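Local coordinates for protein beta-ketoacyl synthase (Burkholderia phymatum, PDB 4EWG) that probably catalyses, as a 3-oxoacyl-[acyl-carrier-protein] synthase of the thiolase-like superfamily, the condensation that lengthens carrier-bound acyl chains, at residues N297-V302 and R322-R327; D102-V107 and Q187-A192; G312-S317 and D371-P376; R76-A81 and P144-V149; G265-G270 and A278-R283. One frame throughout, in Å; residues are numbered along the deposited sequence.

Contact 1 of 5, residues N297-V302 and R322-R327; sequences NAIAYV and RTFGER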
# COMPACT_ATOMS: atom_id res chain seq x y z
N ASN A 297 -12.15 -26.23 15.05
CA ASN A 297 -13.30 -26.44 15.93
C ASN A 297 -13.67 -25.24 16.77
O ASN A 297 -14.84 -25.09 17.13
CB ASN A 297 -13.02 -27.60 16.91
CG ASN A 297 -12.68 -28.87 16.21
OD1 ASN A 297 -12.90 -29.00 14.99
ND2 ASN A 297 -12.12 -29.83 16.95
N ALA A 298 -12.70 -24.39 17.09
CA ALA A 298 -12.93 -23.23 17.94
C ALA A 298 -13.80 -22.16 17.29
O ALA A 298 -14.37 -21.33 17.98
CB ALA A 298 -11.63 -22.62 18.39
N ILE A 299 -13.91 -22.16 15.97
CA ILE A 299 -14.58 -21.05 15.27
C ILE A 299 -16.08 -21.31 15.21
O ILE A 299 -16.52 -22.30 14.62
CB ILE A 299 -13.99 -20.87 13.83
CG1 ILE A 299 -12.47 -20.70 13.92
CG2 ILE A 299 -14.61 -19.67 13.10
CD1 ILE A 299 -12.07 -19.48 14.75
N ALA A 300 -16.86 -20.42 15.82
CA ALA A 300 -18.32 -20.57 15.86
C ALA A 300 -19.03 -19.99 14.61
O ALA A 300 -20.17 -20.36 14.32
CB ALA A 300 -18.88 -19.97 17.11
N TYR A 301 -18.37 -19.10 13.88
CA TYR A 301 -19.00 -18.42 12.73
C TYR A 301 -17.96 -17.86 11.79
O TYR A 301 -16.90 -17.41 12.21
CB TYR A 301 -19.95 -17.30 13.21
CG TYR A 301 -20.43 -16.32 12.14
CD1 TYR A 301 -21.54 -16.59 11.38
CD2 TYR A 301 -19.76 -15.11 11.92
CE1 TYR A 301 -21.99 -15.70 10.40
CE2 TYR A 301 -20.19 -14.22 10.94
CZ TYR A 301 -21.31 -14.52 10.18
OH TYR A 301 -21.78 -13.63 9.22
N VAL A 302 -18.27 -17.91 10.51
CA VAL A 302 -17.49 -17.27 9.50
C VAL A 302 -18.31 -16.17 8.86
O VAL A 302 -19.42 -16.43 8.38
CB VAL A 302 -17.08 -18.30 8.44
CG1 VAL A 302 -16.40 -17.61 7.25
CG2 VAL A 302 -16.19 -19.34 9.08
N ARG A 322 -13.64 -27.08 3.29
CA ARG A 322 -12.36 -27.77 3.43
C ARG A 322 -11.75 -27.49 4.80
O ARG A 322 -11.20 -28.37 5.41
CB ARG A 322 -11.39 -27.32 2.32
N THR A 323 -11.84 -26.26 5.29
CA THR A 323 -11.24 -25.90 6.59
C THR A 323 -12.10 -26.34 7.78
O THR A 323 -11.59 -26.80 8.80
CB THR A 323 -11.01 -24.40 6.70
OG1 THR A 323 -10.24 -23.94 5.57
CG2 THR A 323 -10.26 -24.05 8.03
N PHE A 324 -13.41 -26.20 7.66
CA PHE A 324 -14.27 -26.37 8.82
C PHE A 324 -15.26 -27.53 8.77
O PHE A 324 -15.75 -27.92 9.80
CB PHE A 324 -15.03 -25.09 9.05
CG PHE A 324 -14.17 -23.94 9.38
CD1 PHE A 324 -13.51 -23.90 10.59
CD2 PHE A 324 -14.02 -22.89 8.47
CE1 PHE A 324 -12.70 -22.83 10.91
CE2 PHE A 324 -13.22 -21.80 8.79
CZ PHE A 324 -12.56 -21.77 10.01
N GLY A 325 -15.53 -28.09 7.60
CA GLY A 325 -16.61 -29.10 7.44
C GLY A 325 -17.94 -28.43 7.19
O GLY A 325 -18.05 -27.18 7.18
N GLU A 326 -18.98 -29.24 7.00
CA GLU A 326 -20.31 -28.70 6.64
C GLU A 326 -21.01 -27.93 7.73
O GLU A 326 -21.97 -27.25 7.45
CB GLU A 326 -21.26 -29.83 6.18
N ARG A 327 -20.54 -28.04 8.97
CA ARG A 327 -21.29 -27.50 10.10
C ARG A 327 -21.18 -26.00 10.27
O ARG A 327 -21.90 -25.41 11.07
CB ARG A 327 -20.88 -28.22 11.43
CG ARG A 327 -19.40 -28.09 11.85
CD ARG A 327 -19.17 -27.00 12.91
NE ARG A 327 -17.76 -26.63 13.04
CZ ARG A 327 -17.31 -25.47 13.52
NH1 ARG A 327 -18.16 -24.53 13.93
NH2 ARG A 327 -16.01 -25.24 13.58
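A300 and R327 keep their CA atoms 9.5 Å apart, N297 and F324 7.2 Å, and no backbone hydrogen bond joins the segments; side chains reach across, R327 to a main-chain carbonyl and F324 to I299 and V302. Strand 299-303 and helix 310-324 belong to one beta-alpha-beta unit, completed by strand 329-331. F324, the last helical residue before G325 turns to positive phi, supplies the apolar half. Its CG stands anti to the carbonyl carbon (chi1 -64°), and ring carbons CE1 and CE2 meet the strand. CE1 lies 3.7 Å from CG1 of I299, while CE2 lies 3.9 Å from CG2 of V302; both side chains cross the ring obliquely. CG2 of T323 covers the centre of one ring face, and M393 of strand 391-398 touches both I299 and F324.

R327 supplies the polar half. After a bend at chi2 its guanidinium arrives end-on at a single acceptor, with NH1 donating to O of I299 at 2.9 Å and NH2 donating to the same O at 3.2 Å. The NH1 bond is the straighter, 157° at the hydrogen. The carbonyl oxygen lies in the guanidinium plane, at its edge. Two N-H groups converging on one atom fix the rotation of the exposed arginine head, and its positive charge would be expected to polarise the I299 carbonyl, whose residue meanwhile keeps its side chain in the buried apolar layer.

Contact 2 of 5, residues D102-V107 and Q187-A192; sequences DGRMGV and QTLMLA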
# COMPACT_ATOMS: atom_id res chain seq x y z
N ASP A 102 1.61 11.81 19.65
CA ASP A 102 3.01 11.87 20.07
C ASP A 102 3.90 10.78 19.45
O ASP A 102 5.01 10.60 19.91
CB ASP A 102 3.13 11.82 21.60
CG ASP A 102 2.98 10.42 22.16
OD1 ASP A 102 2.77 9.44 21.39
OD2 ASP A 102 3.06 10.29 23.38
N GLY A 103 3.41 10.06 18.43
CA GLY A 103 4.19 9.02 17.78
C GLY A 103 3.78 7.62 18.19
O GLY A 103 4.22 6.66 17.59
N ARG A 104 2.88 7.50 19.18
CA ARG A 104 2.48 6.23 19.73
C ARG A 104 1.42 5.57 18.88
O ARG A 104 1.19 4.37 19.00
CB ARG A 104 1.87 6.40 21.12
CG ARG A 104 0.44 6.96 21.16
CD ARG A 104 -0.17 6.93 22.57
NE ARG A 104 0.47 7.92 23.43
CZ ARG A 104 0.42 7.94 24.76
NH1 ARG A 104 -0.25 7.02 25.44
NH2 ARG A 104 1.07 8.89 25.42
N MET A 105 0.71 6.37 18.10
CA MET A 105 -0.36 5.89 17.25
C MET A 105 0.00 6.05 15.79
O MET A 105 0.43 7.11 15.39
CB MET A 105 -1.66 6.64 17.52
CG MET A 105 -2.79 6.18 16.63
SD MET A 105 -4.34 7.03 16.89
CE MET A 105 -4.87 6.35 18.48
N GLY A 106 -0.23 5.00 15.00
CA GLY A 106 0.03 5.01 13.55
C GLY A 106 -1.24 4.71 12.78
O GLY A 106 -2.35 4.67 13.34
N VAL A 107 -1.11 4.56 11.47
CA VAL A 107 -2.26 4.40 10.61
C VAL A 107 -2.02 3.34 9.54
O VAL A 107 -1.00 3.37 8.84
CB VAL A 107 -2.64 5.72 9.91
CG1 VAL A 107 -3.82 5.48 8.95
CG2 VAL A 107 -2.92 6.81 10.94
N GLN A 187 4.21 0.01 17.61
CA GLN A 187 3.26 1.05 17.88
C GLN A 187 2.39 0.60 19.02
O GLN A 187 2.12 -0.60 19.16
CB GLN A 187 2.38 1.29 16.63
CG GLN A 187 3.10 1.90 15.46
CD GLN A 187 3.51 3.34 15.70
OE1 GLN A 187 4.47 3.79 15.09
NE2 GLN A 187 2.80 4.06 16.59
N THR A 188 1.94 1.55 19.82
CA THR A 188 1.03 1.26 20.92
C THR A 188 -0.40 1.20 20.42
O THR A 188 -1.21 0.44 20.93
CB THR A 188 1.10 2.33 22.01
OG1 THR A 188 2.42 2.40 22.53
CG2 THR A 188 0.14 2.02 23.14
N LEU A 189 -0.71 2.05 19.44
CA LEU A 189 -2.04 2.15 18.89
C LEU A 189 -1.96 2.25 17.40
O LEU A 189 -0.97 2.69 16.86
CB LEU A 189 -2.72 3.42 19.43
CG LEU A 189 -3.08 3.35 20.91
CD1 LEU A 189 -2.41 4.51 21.71
CD2 LEU A 189 -4.60 3.27 21.09
N MET A 190 -3.04 1.86 16.72
CA MET A 190 -3.16 2.00 15.27
C MET A 190 -4.61 2.26 14.92
O MET A 190 -5.52 1.61 15.49
CB MET A 190 -2.71 0.72 14.52
CG MET A 190 -1.22 0.39 14.57
SD MET A 190 -0.16 1.58 13.71
CE MET A 190 -0.28 1.06 11.98
N LEU A 191 -4.83 3.21 14.03
CA LEU A 191 -6.08 3.28 13.28
C LEU A 191 -5.92 2.34 12.08
O LEU A 191 -4.94 2.42 11.35
CB LEU A 191 -6.35 4.69 12.79
CG LEU A 191 -6.50 5.73 13.93
CD1 LEU A 191 -6.72 7.08 13.31
CD2 LEU A 191 -7.63 5.36 14.92
N ALA A 192 -6.86 1.42 11.90
CA ALA A 192 -6.81 0.51 10.76
C ALA A 192 -8.17 0.47 10.10
O ALA A 192 -9.18 0.30 10.76
CB ALA A 192 -6.38 -0.88 11.20
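M105, G106 and V107 pair in parallel register with L189, M190 and L191, joining two neighbouring strands of the central mixed sheet of the thiolase-like fold. The ladder runs from L189 N to R104 O (3.0 Å), from G106 N to L189 O (3.1 Å) and from L191 N to G106 O (3.0 Å).

On the face carrying M105, V107, L189 and L191, the extended M105 chain places SD 3.9 Å from CG of L191, and its final bend brings CE to 3.8 Å from CB of L189. On the other face M190, bent at chi2, folds SD back to 3.4 Å from CA of G106. At the strand entrance Q187 donates through NE2 to O of G103 (3.1 Å, 157° at the hydrogen), while its OE1 accepts from R160 N.

R104 runs beside L189, CD 3.4 Å from CD1. Its guanidinium forms a salt bridge with D102, whose OD1 also closes an Asx turn on R104 N. NH1 makes a weak bond to H249, a calcium ligand in this protein, though none is bound to this chain. A carboxylate thus steadies an arginine beside a metal-binding histidine, and the positive charge could influence that site.

Contact 3 of 5, residues G312-S317 and D371-P376; sequences GDVAES and DPACAP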
# COMPACT_ATOMS: atom_id res chain seq x y z
N GLY A 312 -16.51 -16.91 -7.44
CA GLY A 312 -16.08 -16.44 -6.12
C GLY A 312 -16.78 -17.21 -5.03
O GLY A 312 -16.15 -17.73 -4.13
N ASP A 313 -18.10 -17.30 -5.13
CA ASP A 313 -18.87 -17.98 -4.13
C ASP A 313 -18.57 -19.49 -4.09
O ASP A 313 -18.43 -20.07 -3.01
CB ASP A 313 -20.36 -17.74 -4.37
CG ASP A 313 -20.78 -16.31 -4.05
OD1 ASP A 313 -19.90 -15.43 -3.79
OD2 ASP A 313 -22.02 -16.06 -4.04
N VAL A 314 -18.43 -20.12 -5.25
CA VAL A 314 -18.09 -21.56 -5.30
C VAL A 314 -16.73 -21.82 -4.61
O VAL A 314 -16.65 -22.59 -3.65
CB VAL A 314 -18.07 -22.09 -6.75
CG1 VAL A 314 -17.45 -23.51 -6.81
CG2 VAL A 314 -19.47 -22.07 -7.34
N ALA A 315 -15.69 -21.14 -5.07
CA ALA A 315 -14.36 -21.28 -4.49
C ALA A 315 -14.36 -21.02 -3.00
O ALA A 315 -13.70 -21.77 -2.24
CB ALA A 315 -13.40 -20.31 -5.14
N GLU A 316 -15.03 -19.95 -2.56
CA GLU A 316 -15.06 -19.60 -1.14
C GLU A 316 -15.73 -20.71 -0.32
O GLU A 316 -15.22 -21.11 0.73
CB GLU A 316 -15.77 -18.25 -0.87
CG GLU A 316 -15.84 -17.90 0.61
CD GLU A 316 -16.34 -16.49 0.92
OE1 GLU A 316 -16.90 -15.80 0.04
OE2 GLU A 316 -16.15 -16.05 2.07
N SER A 317 -16.87 -21.21 -0.82
CA SER A 317 -17.59 -22.27 -0.12
C SER A 317 -16.74 -23.50 0.05
O SER A 317 -16.67 -24.06 1.15
CB SER A 317 -18.88 -22.66 -0.84
OG SER A 317 -18.65 -23.22 -2.12
N ASP A 371 -27.05 -22.74 -4.05
CA ASP A 371 -26.48 -23.24 -5.28
C ASP A 371 -25.83 -24.60 -5.04
O ASP A 371 -24.92 -24.70 -4.22
CB ASP A 371 -25.42 -22.24 -5.76
CG ASP A 371 -24.69 -22.70 -7.00
OD1 ASP A 371 -25.08 -23.70 -7.61
OD2 ASP A 371 -23.70 -22.03 -7.39
N PRO A 372 -26.27 -25.65 -5.76
CA PRO A 372 -25.65 -26.95 -5.51
C PRO A 372 -24.16 -27.02 -5.92
O PRO A 372 -23.47 -27.94 -5.52
CB PRO A 372 -26.49 -27.93 -6.36
CG PRO A 372 -27.23 -27.08 -7.34
CD PRO A 372 -27.26 -25.67 -6.85
N ALA A 373 -23.69 -26.07 -6.72
CA ALA A 373 -22.29 -26.04 -7.07
C ALA A 373 -21.47 -25.50 -5.89
O ALA A 373 -20.26 -25.66 -5.88
CB ALA A 373 -22.05 -25.21 -8.35
N CYS A 374 -22.12 -24.88 -4.89
CA CYS A 374 -21.43 -24.48 -3.66
C CYS A 374 -21.36 -25.62 -2.64
O CYS A 374 -22.30 -26.38 -2.49
CB CYS A 374 -22.12 -23.27 -3.02
SG CYS A 374 -21.91 -21.69 -3.93
N ALA A 375 -20.26 -25.68 -1.90
CA ALA A 375 -20.09 -26.71 -0.87
C ALA A 375 -21.13 -26.51 0.26
O ALA A 375 -21.45 -25.39 0.63
CB ALA A 375 -18.68 -26.67 -0.29
N PRO A 376 -21.65 -27.63 0.80
CA PRO A 376 -22.53 -27.58 1.96
C PRO A 376 -21.87 -26.92 3.15
O PRO A 376 -20.80 -27.35 3.58
CB PRO A 376 -22.82 -29.06 2.25
CG PRO A 376 -22.76 -29.68 0.90
CD PRO A 376 -21.62 -28.98 0.20
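V314 and D371 meet at a carboxylate, the flat group of this contact: CG2 of the valine lies 4.2 Å from OD2. A373 N approaches the same carboxylate from above its plane, on the same side as the valine, and donates to OD1 at 2.9 Å, while OD2 forms a salt bridge with R230. The bond to OD1 makes an Asx turn, overlapping a type I beta turn from D371 to C374, and this loop leading to the edge strand 378-379 packs against helix 310-324.

V314 holds its two branches against the turn. CG1, anti to the backbone N (chi1 169°), lies 3.7 Å from O of A373, and CG2 also reaches CB of A373 at 4.2 Å. The sulfur of C374 settles beside the helix backbone, SG 3.9 Å from O of D313. The D313 carboxylate is occupied elsewhere, by the backbone N atoms of F226 and S308.

S317 makes the cross-segment hydrogen bond. With OG placed between its own backbone N and carbonyl carbon (chi1 64°), the hydroxyl gives its proton to V314 O one turn back in the helix (2.6 Å). This leaves OG to accept from A375 N at 2.9 Å in a bond of 157° at the hydrogen, so one buried hydroxyl serves both backbones. Just beyond, the methyl CB of A375 rests 3.6 Å from O of S317.

Contact 4 of 5, residues R76-A81 and P144-V149; sequences RVSMYA and PHTTAV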
# COMPACT_ATOMS: atom_id res chain seq x y z
N ARG A 76 -13.74 12.30 -1.80
CA ARG A 76 -14.76 11.65 -0.99
C ARG A 76 -14.22 10.48 -0.18
O ARG A 76 -14.53 10.34 1.01
CB ARG A 76 -15.95 11.16 -1.83
CG ARG A 76 -16.95 12.23 -2.19
CD ARG A 76 -18.12 11.73 -3.04
NE ARG A 76 -19.22 11.09 -2.24
CZ ARG A 76 -20.11 11.75 -1.46
NH1 ARG A 76 -20.03 13.09 -1.30
NH2 ARG A 76 -21.06 11.06 -0.81
N VAL A 77 -13.44 9.63 -0.82
CA VAL A 77 -12.97 8.41 -0.17
C VAL A 77 -12.15 8.74 1.09
O VAL A 77 -12.26 8.07 2.11
CB VAL A 77 -12.16 7.51 -1.14
CG1 VAL A 77 -10.87 8.19 -1.59
CG2 VAL A 77 -11.85 6.15 -0.51
N SER A 78 -11.34 9.78 1.00
CA SER A 78 -10.55 10.22 2.13
C SER A 78 -11.47 10.88 3.16
O SER A 78 -11.28 10.69 4.34
CB SER A 78 -9.43 11.17 1.69
OG SER A 78 -8.37 10.43 1.09
N MET A 79 -12.49 11.61 2.71
CA MET A 79 -13.50 12.13 3.66
C MET A 79 -14.24 11.02 4.40
O MET A 79 -14.44 11.11 5.62
CB MET A 79 -14.48 13.06 2.98
CG MET A 79 -13.85 14.34 2.50
SD MET A 79 -15.05 15.60 2.07
CE MET A 79 -15.86 14.88 0.63
N TYR A 80 -14.61 9.96 3.69
CA TYR A 80 -15.23 8.79 4.36
C TYR A 80 -14.27 8.21 5.40
O TYR A 80 -14.64 7.94 6.52
CB TYR A 80 -15.56 7.70 3.37
CG TYR A 80 -16.55 8.02 2.25
CD1 TYR A 80 -17.29 9.20 2.21
CD2 TYR A 80 -16.73 7.11 1.22
CE1 TYR A 80 -18.20 9.45 1.18
CE2 TYR A 80 -17.63 7.35 0.19
CZ TYR A 80 -18.36 8.51 0.18
OH TYR A 80 -19.26 8.71 -0.88
N ALA A 81 -13.01 8.05 4.99
CA ALA A 81 -11.98 7.43 5.81
C ALA A 81 -11.80 8.24 7.10
O ALA A 81 -11.78 7.68 8.19
CB ALA A 81 -10.67 7.34 5.04
N PRO A 144 -2.31 6.51 -4.24
CA PRO A 144 -2.66 5.21 -3.67
C PRO A 144 -2.98 5.28 -2.18
O PRO A 144 -3.90 4.66 -1.68
CB PRO A 144 -1.39 4.40 -3.91
CG PRO A 144 -0.89 4.98 -5.21
CD PRO A 144 -1.07 6.44 -5.03
N HIS A 145 -2.16 6.05 -1.47
CA HIS A 145 -2.24 6.15 -0.03
C HIS A 145 -2.97 7.39 0.46
O HIS A 145 -2.73 7.82 1.56
CB HIS A 145 -0.84 6.03 0.60
CG HIS A 145 0.18 7.01 0.05
ND1 HIS A 145 0.28 7.31 -1.25
CD2 HIS A 145 1.17 7.74 0.69
CE1 HIS A 145 1.30 8.19 -1.45
NE2 HIS A 145 1.83 8.47 -0.26
N THR A 146 -3.90 7.92 -0.36
CA THR A 146 -4.68 9.10 0.00
C THR A 146 -5.46 8.91 1.31
O THR A 146 -5.46 9.81 2.18
CB THR A 146 -5.62 9.56 -1.13
OG1 THR A 146 -6.16 10.85 -0.82
CG2 THR A 146 -6.74 8.55 -1.41
N THR A 147 -6.11 7.76 1.47
CA THR A 147 -6.86 7.52 2.67
C THR A 147 -5.89 7.54 3.90
O THR A 147 -6.13 8.27 4.85
CB THR A 147 -7.65 6.21 2.62
OG1 THR A 147 -6.76 5.13 2.35
CG2 THR A 147 -8.74 6.27 1.58
N ALA A 148 -4.79 6.78 3.83
CA ALA A 148 -3.90 6.60 4.99
C ALA A 148 -3.27 7.92 5.42
O ALA A 148 -3.20 8.22 6.63
CB ALA A 148 -2.78 5.58 4.68
N VAL A 149 -2.78 8.67 4.44
CA VAL A 149 -2.15 9.93 4.72
C VAL A 149 -3.18 10.96 5.25
O VAL A 149 -2.91 11.65 6.22
CB VAL A 149 -1.42 10.46 3.48
CG1 VAL A 149 -0.99 11.92 3.67
CG2 VAL A 149 -0.20 9.58 3.18
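V77 begins the contact with T146 and T147, where the first turns of helices 76-92 and 146-154 pack together inside the N-terminal half of the ketosynthase fold. Its CG1 lies 4.1 Å from CG2 of T146. CG2, anti to the backbone N, makes the closer apolar touch, 3.7 Å from CG2 of T147, with the two side chains crossing at about a right angle. A195 of strand 189-196 also touches V77 and T147, so the pair lies against the central sheet. V149, on the same helix as T147, packs on M273 of the second subunit.

S78 comes next and brings the backbones nearest, its CA 4.6 Å from that of T147. Its OG stands anti to the carbonyl carbon (chi1 -76°) and reaches the T146 side chain, lying 3.0 Å from OG1 and 3.5 Å from CG2. That threonine hydroxyl is hydrogen-bonded to V140 O, and N150 ND2 makes weak bonds to both S78 OG and T146 O, bringing the polar atoms of this buried seam together.

A81 closes the walk, its methyl CB 4.0 Å from CB of T147.

Contact 5 of 5, residues G265-G270 and A278-R283; sequences GCNSDG and ASTMAR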
# COMPACT_ATOMS: atom_id res chain seq x y z
N GLY A 265 -4.14 -14.37 8.93
CA GLY A 265 -3.49 -15.16 7.87
C GLY A 265 -3.60 -14.39 6.56
O GLY A 265 -4.65 -13.80 6.27
N CYS A 266 -2.51 -14.34 5.82
CA CYS A 266 -2.47 -13.66 4.58
C CYS A 266 -1.56 -14.35 3.61
O CYS A 266 -0.38 -14.60 3.91
CB CYS A 266 -2.00 -12.23 4.80
SG CYS A 266 -2.02 -11.26 3.28
N ASN A 267 -2.11 -14.67 2.44
CA ASN A 267 -1.37 -15.29 1.36
C ASN A 267 -1.94 -14.91 -0.00
O ASN A 267 -2.79 -14.04 -0.09
CB ASN A 267 -1.31 -16.83 1.54
CG ASN A 267 -2.63 -17.52 1.27
OD1 ASN A 267 -3.67 -16.87 1.14
ND2 ASN A 267 -2.59 -18.84 1.17
N SER A 268 -1.41 -15.51 -1.06
CA SER A 268 -2.03 -15.40 -2.39
C SER A 268 -2.07 -16.72 -3.16
O SER A 268 -1.29 -17.65 -2.90
CB SER A 268 -1.40 -14.31 -3.23
OG SER A 268 -0.05 -14.22 -2.93
N ASP A 269 -3.00 -16.77 -4.11
CA ASP A 269 -3.20 -17.95 -4.94
C ASP A 269 -2.03 -18.21 -5.90
O ASP A 269 -1.81 -19.34 -6.28
CB ASP A 269 -4.47 -17.82 -5.78
CG ASP A 269 -5.76 -17.73 -4.94
OD1 ASP A 269 -5.74 -18.15 -3.75
OD2 ASP A 269 -6.79 -17.25 -5.51
N GLY A 270 -1.33 -17.15 -6.30
CA GLY A 270 -0.28 -17.23 -7.28
C GLY A 270 -0.66 -17.95 -8.58
O GLY A 270 0.17 -18.67 -9.15
N ALA A 278 -9.39 -22.24 -4.63
CA ALA A 278 -9.88 -22.71 -3.32
C ALA A 278 -8.80 -23.18 -2.33
O ALA A 278 -8.91 -22.90 -1.13
CB ALA A 278 -10.93 -23.80 -3.52
N SER A 279 -7.77 -23.87 -2.80
CA SER A 279 -6.81 -24.46 -1.85
C SER A 279 -6.03 -23.39 -1.07
O SER A 279 -5.89 -23.49 0.19
CB SER A 279 -5.86 -25.44 -2.53
OG SER A 279 -5.14 -24.78 -3.56
N THR A 280 -5.58 -22.37 -1.78
CA THR A 280 -4.83 -21.28 -1.16
C THR A 280 -5.72 -20.35 -0.35
O THR A 280 -5.25 -19.75 0.61
CB THR A 280 -3.99 -20.50 -2.19
OG1 THR A 280 -4.70 -20.48 -3.44
CG2 THR A 280 -2.64 -21.20 -2.42
N MET A 281 -7.00 -20.25 -0.73
CA MET A 281 -7.99 -19.54 0.09
C MET A 281 -8.14 -20.27 1.45
O MET A 281 -8.10 -19.64 2.50
CB MET A 281 -9.35 -19.45 -0.62
CG MET A 281 -9.34 -18.57 -1.87
SD MET A 281 -10.70 -18.91 -3.01
CE MET A 281 -12.04 -17.95 -2.30
N ALA A 282 -8.26 -21.60 1.41
CA ALA A 282 -8.30 -22.42 2.64
C ALA A 282 -7.04 -22.19 3.45
O ALA A 282 -7.09 -21.99 4.66
CB ALA A 282 -8.47 -23.92 2.31
N ARG A 283 -5.89 -22.21 2.78
CA ARG A 283 -4.58 -22.08 3.46
C ARG A 283 -4.48 -20.76 4.23
O ARG A 283 -3.92 -20.71 5.34
CB ARG A 283 -3.45 -22.23 2.43
CG ARG A 283 -2.02 -22.18 2.98
CD ARG A 283 -1.70 -23.33 3.91
NE ARG A 283 -0.44 -23.10 4.63
CZ ARG A 283 -0.19 -23.46 5.90
NH1 ARG A 283 -1.12 -24.06 6.66
NH2 ARG A 283 1.00 -23.18 6.43
O HOH W 1 -3.35 -21.59 -6.08
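N267 near the end of strand 259-268 and D269 just after it hold T280 in the first turn of helix 278-291, across the loop joining strand and helix, which run nearly antiparallel, 159° between their directions and 7.9 Å between axes. N267 reaches the helix backbone: ND2 donates to T280 O at 2.9 Å, 161° at the hydrogen, with the acceptor lying in the amide plane. The other amide atom, OD1, accepts from N403 ND2 on the adjoining strand 402-409. CB of R283 passes 3.7 Å from the same ND2, while its guanidinium goes on to Q286 and E290.

Both carboxylate oxygens of D269 are bonded. OD1 accepts the T280 hydroxyl proton at 2.6 Å, met from above the carboxylate plane, and also takes N403 ND2; OD2 accepts from T277 N just ahead of the helix, and T280 OG1 is also hydrogen-bonded to T277 O. N403 therefore ties the side chains of N267 and D269 together. S268 points away from the helix, and its OG bonds to O of G159 of the second subunit.

A water adds a further link, donating to D269 O at 2.7 Å and to T280 OG1 at 3.2 Å.

How the contacts relate
From the N terminus, contact 4 opens on helix 76-92 and contact 2 on strand 105-110; contact 4 closes at helix 146-154 before contact 2 closes at strand 189-196, so their loops cross, and V107 packs on A148. Contact 5 then closes a short loop of its own between strand 259-268 and helix 278-291. Contacts 1 and 3 cross in turn, both using helix 310-324: contact 1 ties it to strand 299-303, and contact 3 ties it to the loop before strand 378-379. M281 and A282 of contact 5 pack on that helix. Contacts 1, 2 and 5 reach the same sheet, whereas contacts 4 and 5 both border the second subunit.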